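Local atomic coordinates of alpha-/beta-galactoside alpha-2,3-sialyltransferase (Photobacterium phosphoreum, PDB entry 2ZWI), a protein that probably transfers sialic acid in alpha-2,3 linkage to alpha- and beta-linked galactosides, and binds cytidine-5'-monophosphate and a zinc ion. Residues 34-38 with 39-43; 140-143 with 144-148; 245-248 with 249-253; 328-331 with 332-335. All blocks are in the same frame, centred on the assembly; numbering follows the deposited sequence.

Contact 1. Residues 34-38 with 39-43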
ATOM      1  N   ILE A  34     -15.923  -9.553   2.784  1.00 11.40           N
ATOM      2  CA  ILE A  34     -15.055  -8.380   2.836  1.00 11.89           C
ATOM      3  C   ILE A  34     -14.938  -7.808   4.261  1.00 12.08           C
ATOM      4  O   ILE A  34     -15.945  -7.635   4.961  1.00 12.55           O
ATOM      5  CB  ILE A  34     -15.561  -7.269   1.875  1.00 11.82           C
ATOM      6  CG1 ILE A  34     -15.674  -7.786   0.428  1.00 12.28           C
ATOM      7  CG2 ILE A  34     -14.652  -6.058   1.922  1.00 11.38           C
ATOM      8  CD1 ILE A  34     -16.370  -6.808  -0.513  1.00 11.45           C
ATOM      9  N   SER A  35     -13.711  -7.528   4.691  1.00 11.81           N
ATOM     10  CA  SER A  35     -13.491  -6.860   5.962  1.00 11.74           C
ATOM     11  C   SER A  35     -12.304  -5.908   5.841  1.00 12.11           C
ATOM     12  O   SER A  35     -11.146  -6.331   5.943  1.00 11.31           O
ATOM     13  CB  SER A  35     -13.250  -7.876   7.074  1.00 11.91           C
ATOM     14  OG  SER A  35     -13.205  -7.212   8.320  1.00 11.83           O
ATOM     15  N   TRP A  36     -12.616  -4.630   5.611  1.00 12.25           N
ATOM     16  CA  TRP A  36     -11.622  -3.581   5.440  1.00 12.99           C
ATOM     17  C   TRP A  36     -11.740  -2.601   6.602  1.00 13.57           C
ATOM     18  O   TRP A  36     -12.760  -1.932   6.746  1.00 13.85           O
ATOM     19  CB  TRP A  36     -11.851  -2.829   4.114  1.00 12.61           C
ATOM     20  CG  TRP A  36     -11.626  -3.634   2.820  1.00 11.87           C
ATOM     21  CD1 TRP A  36     -10.635  -4.548   2.569  1.00 12.18           C
ATOM     22  CD2 TRP A  36     -12.382  -3.526   1.604  1.00 12.62           C
ATOM     23  NE1 TRP A  36     -10.743  -5.029   1.280  1.00 12.21           N
ATOM     24  CE2 TRP A  36     -11.803  -4.419   0.666  1.00 11.67           C
ATOM     25  CE3 TRP A  36     -13.496  -2.762   1.216  1.00 11.46           C
ATOM     26  CZ2 TRP A  36     -12.309  -4.582  -0.632  1.00 12.11           C
ATOM     27  CZ3 TRP A  36     -13.989  -2.917  -0.080  1.00 13.34           C
ATOM     28  CH2 TRP A  36     -13.393  -3.824  -0.989  1.00 12.28           C
ATOM     29  N   SER A  37     -10.692  -2.504   7.415  1.00 14.47           N
ATOM     30  CA  SER A  37     -10.696  -1.632   8.597  1.00 15.19           C
ATOM     31  C   SER A  37     -11.012  -0.163   8.284  1.00 15.28           C
ATOM     32  O   SER A  37     -11.779   0.474   9.001  1.00 15.24           O
ATOM     33  CB  SER A  37      -9.356  -1.733   9.349  1.00 15.28           C
ATOM     34  OG  SER A  37      -9.131  -3.059   9.814  1.00 16.78           O
ATOM     35  N   ARG A  38     -10.429   0.358   7.210  1.00 15.57           N
ATOM     36  CA  ARG A  38     -10.522   1.789   6.902  1.00 16.27           C
ATOM     37  C   ARG A  38     -11.672   2.111   5.942  1.00 16.33           C
ATOM     38  O   ARG A  38     -11.954   3.284   5.668  1.00 16.31           O
ATOM     39  CB  ARG A  38      -9.194   2.304   6.330  1.00 16.29           C
ATOM     40  CG  ARG A  38      -7.989   2.204   7.276  1.00 18.47           C
ATOM     41  CD  ARG A  38      -7.849   3.447   8.150  1.00 22.25           C
ATOM     42  NE  ARG A  38      -7.552   4.630   7.346  1.00 25.62           N
ATOM     43  CZ  ARG A  38      -6.330   5.103   7.114  1.00 26.34           C
ATOM     44  NH1 ARG A  38      -5.259   4.501   7.631  1.00 26.64           N
ATOM     45  NH2 ARG A  38      -6.178   6.182   6.357  1.00 26.35           N
ATOM     46  N   TYR A  39     -12.330   1.070   5.438  1.00 16.34           N
ATOM     47  CA  TYR A  39     -13.405   1.242   4.470  1.00 16.75           C
ATOM     48  C   TYR A  39     -14.636   0.389   4.772  1.00 17.46           C
ATOM     49  O   TYR A  39     -14.910  -0.562   4.045  1.00 17.31           O
ATOM     50  CB  TYR A  39     -12.883   0.953   3.048  1.00 17.02           C
ATOM     51  CG  TYR A  39     -12.125   2.110   2.458  1.00 15.45           C
ATOM     52  CD1 TYR A  39     -12.800   3.163   1.852  1.00 14.75           C
ATOM     53  CD2 TYR A  39     -10.736   2.169   2.531  1.00 16.44           C
ATOM     54  CE1 TYR A  39     -12.120   4.235   1.324  1.00 16.08           C
ATOM     55  CE2 TYR A  39     -10.039   3.249   2.000  1.00 15.73           C
ATOM     56  CZ  TYR A  39     -10.744   4.277   1.405  1.00 15.90           C
ATOM     57  OH  TYR A  39     -10.088   5.356   0.872  1.00 17.64           O
ATOM     58  N   PRO A  40     -15.387   0.721   5.846  1.00 18.34           N
ATOM     59  CA  PRO A  40     -16.652   0.006   6.053  1.00 19.42           C
ATOM     60  C   PRO A  40     -17.681   0.320   4.955  1.00 20.28           C
ATOM     61  O   PRO A  40     -17.932   1.496   4.645  1.00 20.77           O
ATOM     62  CB  PRO A  40     -17.120   0.490   7.437  1.00 19.57           C
ATOM     63  CG  PRO A  40     -16.454   1.810   7.635  1.00 18.85           C
ATOM     64  CD  PRO A  40     -15.130   1.715   6.910  1.00 18.59           C
ATOM     65  N   ILE A  41     -18.235  -0.733   4.357  1.00 21.17           N
ATOM     66  CA  ILE A  41     -19.180  -0.604   3.256  1.00 22.31           C
ATOM     67  C   ILE A  41     -20.573  -0.949   3.784  1.00 23.95           C
ATOM     68  O   ILE A  41     -20.863  -2.115   4.098  1.00 23.99           O
ATOM     69  CB  ILE A  41     -18.834  -1.537   2.035  1.00 22.22           C
ATOM     70  CG1 ILE A  41     -17.347  -1.456   1.611  1.00 21.38           C
ATOM     71  CG2 ILE A  41     -19.776  -1.261   0.845  1.00 21.31           C
ATOM     72  CD1 ILE A  41     -16.839  -0.062   1.209  1.00 19.48           C
ATOM     73  N   ASN A  42     -21.419   0.076   3.887  1.00 25.83           N
ATOM     74  CA  ASN A  42     -22.821  -0.079   4.301  1.00 27.64           C
ATOM     75  C   ASN A  42     -23.768   0.076   3.114  1.00 28.28           C
ATOM     76  O   ASN A  42     -24.987  -0.066   3.259  1.00 28.72           O
ATOM     77  CB  ASN A  42     -23.194   0.949   5.380  1.00 28.01           C
ATOM     78  CG  ASN A  42     -22.089   1.163   6.403  1.00 29.60           C
ATOM     79  OD1 ASN A  42     -21.418   2.199   6.395  1.00 32.07           O
ATOM     80  ND2 ASN A  42     -21.893   0.187   7.287  1.00 30.81           N
ATOM     81  N   ASP A  43     -23.204   0.384   1.947  1.00 28.73           N
ATOM     82  CA  ASP A  43     -23.981   0.563   0.722  1.00 29.09           C
ATOM     83  C   ASP A  43     -24.414  -0.787   0.156  1.00 29.15           C
ATOM     84  O   ASP A  43     -23.627  -1.490  -0.484  1.00 29.12           O
ATOM     85  CB  ASP A  43     -23.176   1.358  -0.315  1.00 29.45           C
ATOM     86  CG  ASP A  43     -23.944   1.594  -1.612  1.00 30.52           C
ATOM     87  OD1 ASP A  43     -25.063   1.056  -1.781  1.00 32.99           O
ATOM     88  OD2 ASP A  43     -23.415   2.317  -2.477  1.00 31.90           O
TER

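Contact 2. Residues 140-143 with 144-148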
ATOM      1  N   ASP A 140       8.186 -24.125   7.705  1.00 19.30           N
ATOM      2  CA  ASP A 140       7.784 -24.669   9.015  1.00 20.43           C
ATOM      3  C   ASP A 140       7.197 -23.625   9.959  1.00 19.66           C
ATOM      4  O   ASP A 140       6.267 -23.934  10.700  1.00 19.52           O
ATOM      5  CB  ASP A 140       8.957 -25.386   9.712  1.00 21.20           C
ATOM      6  CG  ASP A 140       9.145 -26.828   9.247  1.00 24.07           C
ATOM      7  OD1 ASP A 140       8.203 -27.429   8.670  1.00 28.85           O
ATOM      8  OD2 ASP A 140      10.249 -27.378   9.477  1.00 27.47           O
ATOM      9  N   ASN A 141       7.756 -22.410   9.945  1.00 19.49           N
ATOM     10  CA  ASN A 141       7.215 -21.271  10.706  1.00 19.20           C
ATOM     11  C   ASN A 141       5.748 -21.034  10.360  1.00 18.50           C
ATOM     12  O   ASN A 141       4.891 -20.917  11.241  1.00 17.92           O
ATOM     13  CB  ASN A 141       7.950 -19.956  10.369  1.00 19.51           C
ATOM     14  CG  ASN A 141       9.354 -19.862  10.946  1.00 21.27           C
ATOM     15  OD1 ASN A 141       9.758 -20.631  11.832  1.00 20.87           O
ATOM     16  ND2 ASN A 141      10.114 -18.874  10.439  1.00 21.93           N
ATOM     17  N   ILE A 142       5.481 -20.935   9.058  1.00 17.70           N
ATOM     18  CA  ILE A 142       4.139 -20.637   8.549  1.00 16.92           C
ATOM     19  C   ILE A 142       3.177 -21.793   8.830  1.00 17.05           C
ATOM     20  O   ILE A 142       2.058 -21.582   9.287  1.00 16.41           O
ATOM     21  CB  ILE A 142       4.172 -20.329   7.024  1.00 17.05           C
ATOM     22  CG1 ILE A 142       5.022 -19.083   6.738  1.00 14.97           C
ATOM     23  CG2 ILE A 142       2.745 -20.188   6.445  1.00 15.76           C
ATOM     24  CD1 ILE A 142       5.545 -19.040   5.332  1.00 13.80           C
ATOM     25  N   GLN A 143       3.622 -23.016   8.554  1.00 17.52           N
ATOM     26  CA  GLN A 143       2.806 -24.188   8.818  1.00 18.30           C
ATOM     27  C   GLN A 143       2.457 -24.309  10.306  1.00 18.39           C
ATOM     28  O   GLN A 143       1.305 -24.576  10.636  1.00 18.10           O
ATOM     29  CB  GLN A 143       3.467 -25.460   8.277  1.00 18.56           C
ATOM     30  CG  GLN A 143       2.552 -26.691   8.276  1.00 21.15           C
ATOM     31  CD  GLN A 143       1.330 -26.538   7.375  1.00 24.59           C
ATOM     32  OE1 GLN A 143       1.451 -26.348   6.161  1.00 27.09           O
ATOM     33  NE2 GLN A 143       0.146 -26.641   7.966  1.00 25.76           N
ATOM     34  N   SER A 144       3.435 -24.085  11.186  1.00 18.94           N
ATOM     35  CA  SER A 144       3.206 -24.108  12.641  1.00 19.94           C
ATOM     36  C   SER A 144       2.172 -23.086  13.110  1.00 19.96           C
ATOM     37  O   SER A 144       1.361 -23.384  13.988  1.00 20.11           O
ATOM     38  CB  SER A 144       4.504 -23.888  13.421  1.00 19.78           C
ATOM     39  OG  SER A 144       5.474 -24.856  13.092  1.00 22.23           O
ATOM     40  N   SER A 145       2.224 -21.886  12.537  1.00 20.08           N
ATOM     41  CA  SER A 145       1.207 -20.851  12.754  1.00 20.74           C
ATOM     42  C   SER A 145      -0.182 -21.283  12.304  1.00 21.10           C
ATOM     43  O   SER A 145      -1.170 -21.007  12.985  1.00 20.87           O
ATOM     44  CB  SER A 145       1.588 -19.563  12.023  1.00 20.50           C
ATOM     45  OG  SER A 145       2.702 -18.959  12.649  1.00 21.61           O
ATOM     46  N   ILE A 146      -0.246 -21.945  11.149  1.00 21.36           N
ATOM     47  CA  ILE A 146      -1.512 -22.422  10.589  1.00 22.57           C
ATOM     48  C   ILE A 146      -2.052 -23.608  11.396  1.00 23.32           C
ATOM     49  O   ILE A 146      -3.259 -23.731  11.604  1.00 23.48           O
ATOM     50  CB  ILE A 146      -1.366 -22.792   9.092  1.00 22.29           C
ATOM     51  CG1 ILE A 146      -1.177 -21.520   8.245  1.00 21.82           C
ATOM     52  CG2 ILE A 146      -2.558 -23.628   8.619  1.00 22.25           C
ATOM     53  CD1 ILE A 146      -0.716 -21.786   6.808  1.00 22.95           C
ATOM     54  N   ASN A 147      -1.142 -24.466  11.846  1.00 24.45           N
ATOM     55  CA  ASN A 147      -1.469 -25.583  12.729  1.00 26.02           C
ATOM     56  C   ASN A 147      -1.891 -25.115  14.113  1.00 26.87           C
ATOM     57  O   ASN A 147      -2.662 -25.793  14.789  1.00 27.27           O
ATOM     58  CB  ASN A 147      -0.274 -26.541  12.859  1.00 25.95           C
ATOM     59  CG  ASN A 147       0.021 -27.290  11.571  1.00 26.63           C
ATOM     60  OD1 ASN A 147       1.122 -27.802  11.381  1.00 28.60           O
ATOM     61  ND2 ASN A 147      -0.964 -27.357  10.680  1.00 27.20           N
ATOM     62  N   GLY A 148      -1.354 -23.971  14.537  1.00 27.83           N
ATOM     63  CA  GLY A 148      -1.719 -23.354  15.817  1.00 28.36           C
ATOM     64  C   GLY A 148      -0.751 -23.654  16.943  1.00 28.76           C
ATOM     65  O   GLY A 148      -1.117 -23.597  18.114  1.00 28.85           O
TER

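Contact 3. Residues 245-248 with 249-253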
ATOM      1  N   GLY A 245       4.408  11.775  14.694  1.00 17.44           N
ATOM      2  CA  GLY A 245       5.363  10.682  14.897  1.00 18.45           C
ATOM      3  C   GLY A 245       6.657  10.856  14.110  1.00 18.98           C
ATOM      4  O   GLY A 245       7.672  10.218  14.418  1.00 19.63           O
ATOM      5  N   THR A 246       6.622  11.709  13.086  1.00 19.12           N
ATOM      6  CA  THR A 246       7.772  11.940  12.198  1.00 18.77           C
ATOM      7  C   THR A 246       8.257  13.389  12.242  1.00 18.52           C
ATOM      8  O   THR A 246       9.473  13.639  12.252  1.00 18.59           O
ATOM      9  CB  THR A 246       7.446  11.561  10.739  1.00 19.02           C
ATOM     10  OG1 THR A 246       7.182  10.155  10.652  1.00 20.21           O
ATOM     11  CG2 THR A 246       8.596  11.896   9.811  1.00 19.41           C
ATOM     12  N   ALA A 247       7.319  14.337  12.254  1.00 17.46           N
ATOM     13  CA  ALA A 247       7.669  15.771  12.208  1.00 17.06           C
ATOM     14  C   ALA A 247       6.649  16.674  12.906  1.00 16.34           C
ATOM     15  O   ALA A 247       5.482  16.314  13.077  1.00 16.44           O
ATOM     16  CB  ALA A 247       7.889  16.237  10.753  1.00 16.61           C
ATOM     17  N   THR A 248       7.096  17.855  13.308  1.00 15.55           N
ATOM     18  CA  THR A 248       6.187  18.837  13.880  1.00 15.15           C
ATOM     19  C   THR A 248       5.600  19.666  12.744  1.00 15.08           C
ATOM     20  O   THR A 248       6.095  19.604  11.619  1.00 14.15           O
ATOM     21  CB  THR A 248       6.914  19.763  14.858  1.00 15.38           C
ATOM     22  OG1 THR A 248       7.884  20.525  14.141  1.00 13.47           O
ATOM     23  CG2 THR A 248       7.610  18.945  15.968  1.00 15.57           C
ATOM     24  N   ALA A 249       4.561  20.449  13.041  1.00 14.97           N
ATOM     25  CA  ALA A 249       3.999  21.348  12.047  1.00 15.25           C
ATOM     26  C   ALA A 249       5.023  22.434  11.662  1.00 15.33           C
ATOM     27  O   ALA A 249       5.230  22.706  10.482  1.00 14.33           O
ATOM     28  CB  ALA A 249       2.701  21.955  12.548  1.00 15.14           C
ATOM     29  N   GLU A 250       5.673  23.027  12.668  1.00 15.88           N
ATOM     30  CA  GLU A 250       6.730  24.023  12.445  1.00 17.06           C
ATOM     31  C   GLU A 250       7.808  23.530  11.476  1.00 15.76           C
ATOM     32  O   GLU A 250       8.239  24.271  10.592  1.00 15.79           O
ATOM     33  CB  GLU A 250       7.378  24.430  13.781  1.00 17.24           C
ATOM     34  CG  GLU A 250       8.374  25.591  13.678  1.00 20.16           C
ATOM     35  CD  GLU A 250       9.104  25.877  14.990  1.00 21.48           C
ATOM     36  OE1 GLU A 250       9.570  27.031  15.184  1.00 25.98           O
ATOM     37  OE2 GLU A 250       9.212  24.946  15.828  1.00 27.37           O
ATOM     38  N   GLN A 251       8.243  22.279  11.628  1.00 15.20           N
ATOM     39  CA  GLN A 251       9.323  21.752  10.778  1.00 14.16           C
ATOM     40  C   GLN A 251       8.876  21.645   9.320  1.00 13.46           C
ATOM     41  O   GLN A 251       9.629  21.984   8.408  1.00 12.70           O
ATOM     42  CB  GLN A 251       9.831  20.420  11.301  1.00 14.60           C
ATOM     43  CG  GLN A 251      10.672  20.531  12.585  1.00 15.26           C
ATOM     44  CD  GLN A 251      10.863  19.188  13.270  1.00 16.53           C
ATOM     45  OE1 GLN A 251      11.695  19.052  14.169  1.00 19.99           O
ATOM     46  NE2 GLN A 251      10.095  18.186  12.848  1.00 14.92           N
ATOM     47  N   GLN A 252       7.630  21.215   9.115  1.00 12.03           N
ATOM     48  CA  GLN A 252       7.035  21.181   7.779  1.00 11.50           C
ATOM     49  C   GLN A 252       6.791  22.584   7.175  1.00 11.12           C
ATOM     50  O   GLN A 252       6.989  22.784   5.974  1.00 10.05           O
ATOM     51  CB  GLN A 252       5.765  20.328   7.788  1.00 11.17           C
ATOM     52  CG  GLN A 252       6.096  18.839   7.998  1.00 10.36           C
ATOM     53  CD  GLN A 252       4.891  17.982   8.269  1.00 11.21           C
ATOM     54  OE1 GLN A 252       4.236  17.505   7.344  1.00 10.08           O
ATOM     55  NE2 GLN A 252       4.607  17.751   9.546  1.00  9.91           N
ATOM     56  N   ILE A 253       6.374  23.535   8.009  1.00 11.00           N
ATOM     57  CA  ILE A 253       6.250  24.947   7.600  1.00 11.45           C
ATOM     58  C   ILE A 253       7.606  25.485   7.157  1.00 11.49           C
ATOM     59  O   ILE A 253       7.708  26.153   6.121  1.00 12.62           O
ATOM     60  CB  ILE A 253       5.665  25.831   8.744  1.00 11.13           C
ATOM     61  CG1 ILE A 253       4.170  25.558   8.936  1.00 12.11           C
ATOM     62  CG2 ILE A 253       5.859  27.330   8.462  1.00 10.72           C
ATOM     63  CD1 ILE A 253       3.665  25.887  10.359  1.00 12.11           C
TER
HETATM   64  O   HOH W   1       9.432  21.940  15.619  1.00 26.30           O

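Contact 4. Residues 328-331 with 332-335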
ATOM      1  N   SER A 328       4.185   4.257  -4.303  1.00 15.21           N
ATOM      2  CA  SER A 328       3.161   3.966  -5.315  1.00 16.07           C
ATOM      3  C   SER A 328       3.034   5.069  -6.366  1.00 16.03           C
ATOM      4  O   SER A 328       2.333   4.906  -7.372  1.00 15.93           O
ATOM      5  CB  SER A 328       1.806   3.694  -4.661  1.00 15.83           C
ATOM      6  OG  SER A 328       1.368   4.812  -3.921  1.00 18.24           O
ATOM      7  N   LEU A 329       3.713   6.187  -6.129  1.00 15.81           N
ATOM      8  CA  LEU A 329       3.669   7.318  -7.037  1.00 16.41           C
ATOM      9  C   LEU A 329       4.296   6.938  -8.377  1.00 16.03           C
ATOM     10  O   LEU A 329       5.399   6.396  -8.405  1.00 15.65           O
ATOM     11  CB  LEU A 329       4.419   8.501  -6.422  1.00 17.17           C
ATOM     12  CG  LEU A 329       4.241   9.881  -7.038  1.00 18.46           C
ATOM     13  CD1 LEU A 329       2.816  10.358  -6.872  1.00 21.46           C
ATOM     14  CD2 LEU A 329       5.201  10.840  -6.392  1.00 20.49           C
ATOM     15  N   PRO A 330       3.582   7.189  -9.491  1.00 16.05           N
ATOM     16  CA  PRO A 330       4.191   6.930 -10.805  1.00 15.69           C
ATOM     17  C   PRO A 330       5.466   7.748 -11.013  1.00 15.88           C
ATOM     18  O   PRO A 330       5.541   8.900 -10.567  1.00 15.70           O
ATOM     19  CB  PRO A 330       3.097   7.362 -11.781  1.00 15.98           C
ATOM     20  CG  PRO A 330       1.802   7.206 -10.978  1.00 16.58           C
ATOM     21  CD  PRO A 330       2.189   7.662  -9.610  1.00 15.87           C
ATOM     22  N   ASN A 331       6.467   7.154 -11.666  1.00 15.70           N
ATOM     23  CA  ASN A 331       7.782   7.799 -11.825  1.00 15.58           C
ATOM     24  C   ASN A 331       7.823   8.950 -12.841  1.00 15.35           C
ATOM     25  O   ASN A 331       8.854   9.598 -13.001  1.00 14.49           O
ATOM     26  CB  ASN A 331       8.891   6.758 -12.107  1.00 15.94           C
ATOM     27  CG  ASN A 331       8.676   5.981 -13.406  1.00 16.71           C
ATOM     28  OD1 ASN A 331       9.207   4.878 -13.575  1.00 17.71           O
ATOM     29  ND2 ASN A 331       7.909   6.546 -14.323  1.00 17.29           N
ATOM     30  N   THR A 332       6.690   9.195 -13.511  1.00 14.78           N
ATOM     31  CA  THR A 332       6.506  10.350 -14.405  1.00 14.61           C
ATOM     32  C   THR A 332       6.312  11.645 -13.616  1.00 14.55           C
ATOM     33  O   THR A 332       6.521  12.736 -14.146  1.00 14.78           O
ATOM     34  CB  THR A 332       5.242  10.184 -15.285  1.00 14.55           C
ATOM     35  OG1 THR A 332       4.159   9.794 -14.445  1.00 13.74           O
ATOM     36  CG2 THR A 332       5.443   9.115 -16.352  1.00 14.84           C
ATOM     37  N   VAL A 333       5.865  11.544 -12.366  1.00 14.76           N
ATOM     38  CA  VAL A 333       5.783  12.742 -11.524  1.00 14.83           C
ATOM     39  C   VAL A 333       7.145  13.052 -10.891  1.00 14.50           C
ATOM     40  O   VAL A 333       7.770  12.189 -10.284  1.00 14.92           O
ATOM     41  CB  VAL A 333       4.532  12.765 -10.542  1.00 15.08           C
ATOM     42  CG1 VAL A 333       3.876  11.401 -10.413  1.00 16.66           C
ATOM     43  CG2 VAL A 333       4.835  13.411  -9.184  1.00 15.39           C
ATOM     44  N   GLU A 334       7.617  14.271 -11.089  1.00 14.35           N
ATOM     45  CA  GLU A 334       8.914  14.693 -10.566  1.00 14.90           C
ATOM     46  C   GLU A 334       8.930  14.759  -9.037  1.00 14.09           C
ATOM     47  O   GLU A 334       8.071  15.392  -8.433  1.00 13.72           O
ATOM     48  CB  GLU A 334       9.298  16.050 -11.148  1.00 14.74           C
ATOM     49  CG  GLU A 334      10.641  16.591 -10.620  1.00 16.77           C
ATOM     50  CD  GLU A 334      10.853  18.074 -10.904  1.00 17.58           C
ATOM     51  OE1 GLU A 334       9.906  18.760 -11.355  1.00 22.10           O
ATOM     52  OE2 GLU A 334      11.977  18.563 -10.661  1.00 21.75           O
ATOM     53  N   ASN A 335       9.915  14.111  -8.418  1.00 14.00           N
ATOM     54  CA  ASN A 335      10.127  14.222  -6.977  1.00 14.12           C
ATOM     55  C   ASN A 335      11.196  15.284  -6.694  1.00 13.92           C
ATOM     56  O   ASN A 335      12.362  15.075  -7.010  1.00 14.78           O
ATOM     57  CB  ASN A 335      10.558  12.866  -6.410  1.00 14.46           C
ATOM     58  CG  ASN A 335      10.567  12.826  -4.883  1.00 15.74           C
ATOM     59  OD1 ASN A 335      11.024  11.850  -4.293  1.00 20.68           O
ATOM     60  ND2 ASN A 335      10.076  13.875  -4.243  1.00 16.78           N
TER
HETATM   61  O   HOH W   2       9.937  10.363 -10.543  1.00 19.93           O

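Contact 1. Residues 34-38 with 39-43
W36 and Y39 meet where strand 31-36 of the N-terminal parallel sheet gives way to the loop leading to helix 44-50, in one of the two halves of a GT-B fold. The polar link is a single weak backbone hydrogen bond, Y39 N to W36 O at 3.3 Å, which folds S37 and R38 into a turn at the end of the strand.

Apolar packing follows. CB of W36 lies 4.1 Å from CB of Y39. Farther out on the indole, CZ3 comes within 4.0 Å of I41 CG1, the two side chains meeting at a slant. With CG of W36 beside its backbone N (chi1 -66°), the six-membered ring lies by I41 and its CE3 by Y39 O. I34 CG2 sits over the centre of one face of the ring, and NE1 is hydrogen-bonded to OE1 of Q19 in helix 14-26, which helps fix the ring's rotation.

The flat groups also meet backbone oxygens. Y39 O lies in the indole plane at its edge, 3.9 Å from W36 CE3. R38 and Y39 both touch T13, and they reach P282 and P304 respectively; T13, P282 and P304 all line the cytidine-5'-monophosphate pocket, so the turn borders the nucleotide site. The phenol of Y39 has R38 O over one face, 3.4 Å from its CG.

Contact 2. Residues 140-143 with 144-148
S144 bonds twice to D140 O: its backbone N at 2.9 Å and its OG at 2.7 Å. The two donors reach that carbonyl from opposite faces of its plane, OG being placed there because it lies anti to the carbonyl carbon of S144 (chi1 -58°). S145 N carries the helical pattern on to N141 O at 3.1 Å, while its OG is hydrogen-bonded to Q150 NE2 beyond the helix. I146 N donates to I142 O at 3.0 Å; the two isoleucine side chains lie side by side and point the same way, I146 CD1 resting 3.8 Å from I142 CG2. N147 N makes a short bond to Q143 O, 2.7 Å, and its side chain passes that of Q143 with the amide planes 40° apart. G148 N bonds to S144 O at 2.8 Å, and a Schellman motif (T149 N to S144 O, G148 N toward S145 O) ends the helix, with G148 at positive phi as its C-prime residue. This stretch forms the C-terminal end of helix 128-147, away from the nucleotide and zinc sites. Here S145 and I146 pack on V90 of helix 86-98, where I146 also meets I93, while I142 leans on F162 and N141 ND2 is hydrogen-bonded to N158 OD1 of helix 156-159.

Contact 3. Residues 245-248 with 249-253
Q252 reaches back from the first turn of helix 249-259 over the carbonyl of T248. Its CB stands 3.9 Å from T248 O, and CG closes to 3.7 Å from the same oxygen while grazing A247 CB. CD runs past the oxygen before the amide turns NE2 onto it. That bond, 3.2 Å from Q252 NE2 to T248 O, is straight at the hydrogen (163°), and the oxygen lies close to the amide plane. Relative to the carbonyl, the donor stands 62° out of the plane and is not on a lone pair. The methyl of A247 packs against NE2 as well. At the tip, OE1 accepts from T242 N, so the amide is held at both ends; Q252 also lies next to G241, a residue that binds cytidine-5'-monophosphate.

T248 is the N-cap of this helix, which follows strand 236-240 in the C-terminal parallel sheet of the GT-B fold. OG1 of T248, set between the backbone N and the carbonyl carbon (chi1 64°), accepts from Q251 N at 3.1 Å, and Q252 N adds a weak bond to T248 O. The aliphatic part of Q251 leans on the cap, with CG 3.2 Å from T248 OG1. Outside the turn, a water 2.6 Å from T248 OG1 donates to E250 OE2, linking the cap hydroxyl to the carboxylate.

Contact 4. Residues 328-331 with 332-335
V333, T332 and N331 make up most of a type I beta turn, P330 to V333, that delivers the chain into strand 334-340. V333 N donates to P330 O at 3.2 Å. The side chain of V333 comes near the same carbonyl, CG1 lying 3.0 Å from P330 O. This close approach goes with an unusual chi1 of 15°, CG1 nearly eclipsing the backbone N, so the placing of the side chain is doubtful. Both methyls meet L329, which crosses V333 at about a right angle: CG1 is 3.7 Å from L329 CG, and CG2 is 3.8 Å from L329 CD2.

N331 and T332 are the two central residues of the turn; T332 OG1 lies 3.8 Å from P330 CB, and its methyl is turned to the amide of N331. In N331, CG lies between the backbone N and the carbonyl carbon (chi1 62°), which brings ND2 beside T332 N, but these are two donors and form no hydrogen bond. A water donates to both N331 O and V333 O, 2.8 Å from each, bridging them. The chemistry is thus divided: the water supplies a donor to these two carbonyls, while L329 and V333 pack on V318, with L329 also touching F305 of the nucleotide pocket.

How the contacts relate
The four contacts follow one another along the chain in series; none encloses or crosses another, and each joins residues close in sequence. Contact 1 turns the chain from strand 31-36 toward helix 44-50, and contact 2 ends helix 128-147, both in the half of the fold built on the seven-stranded sheet. Contact 3 starts helix 249-259 after strand 236-240, and contact 4 leads from helix 325-328 into strand 334-340, in the half built on the six-stranded sheet. Contacts 1 and 3 have side chains about 6 and 7 Å from the bound nucleotide and contact 4 one about 10 Å away; contacts 1 and 4 lie on opposite sides of the chain's centre. Contact 2 is remote.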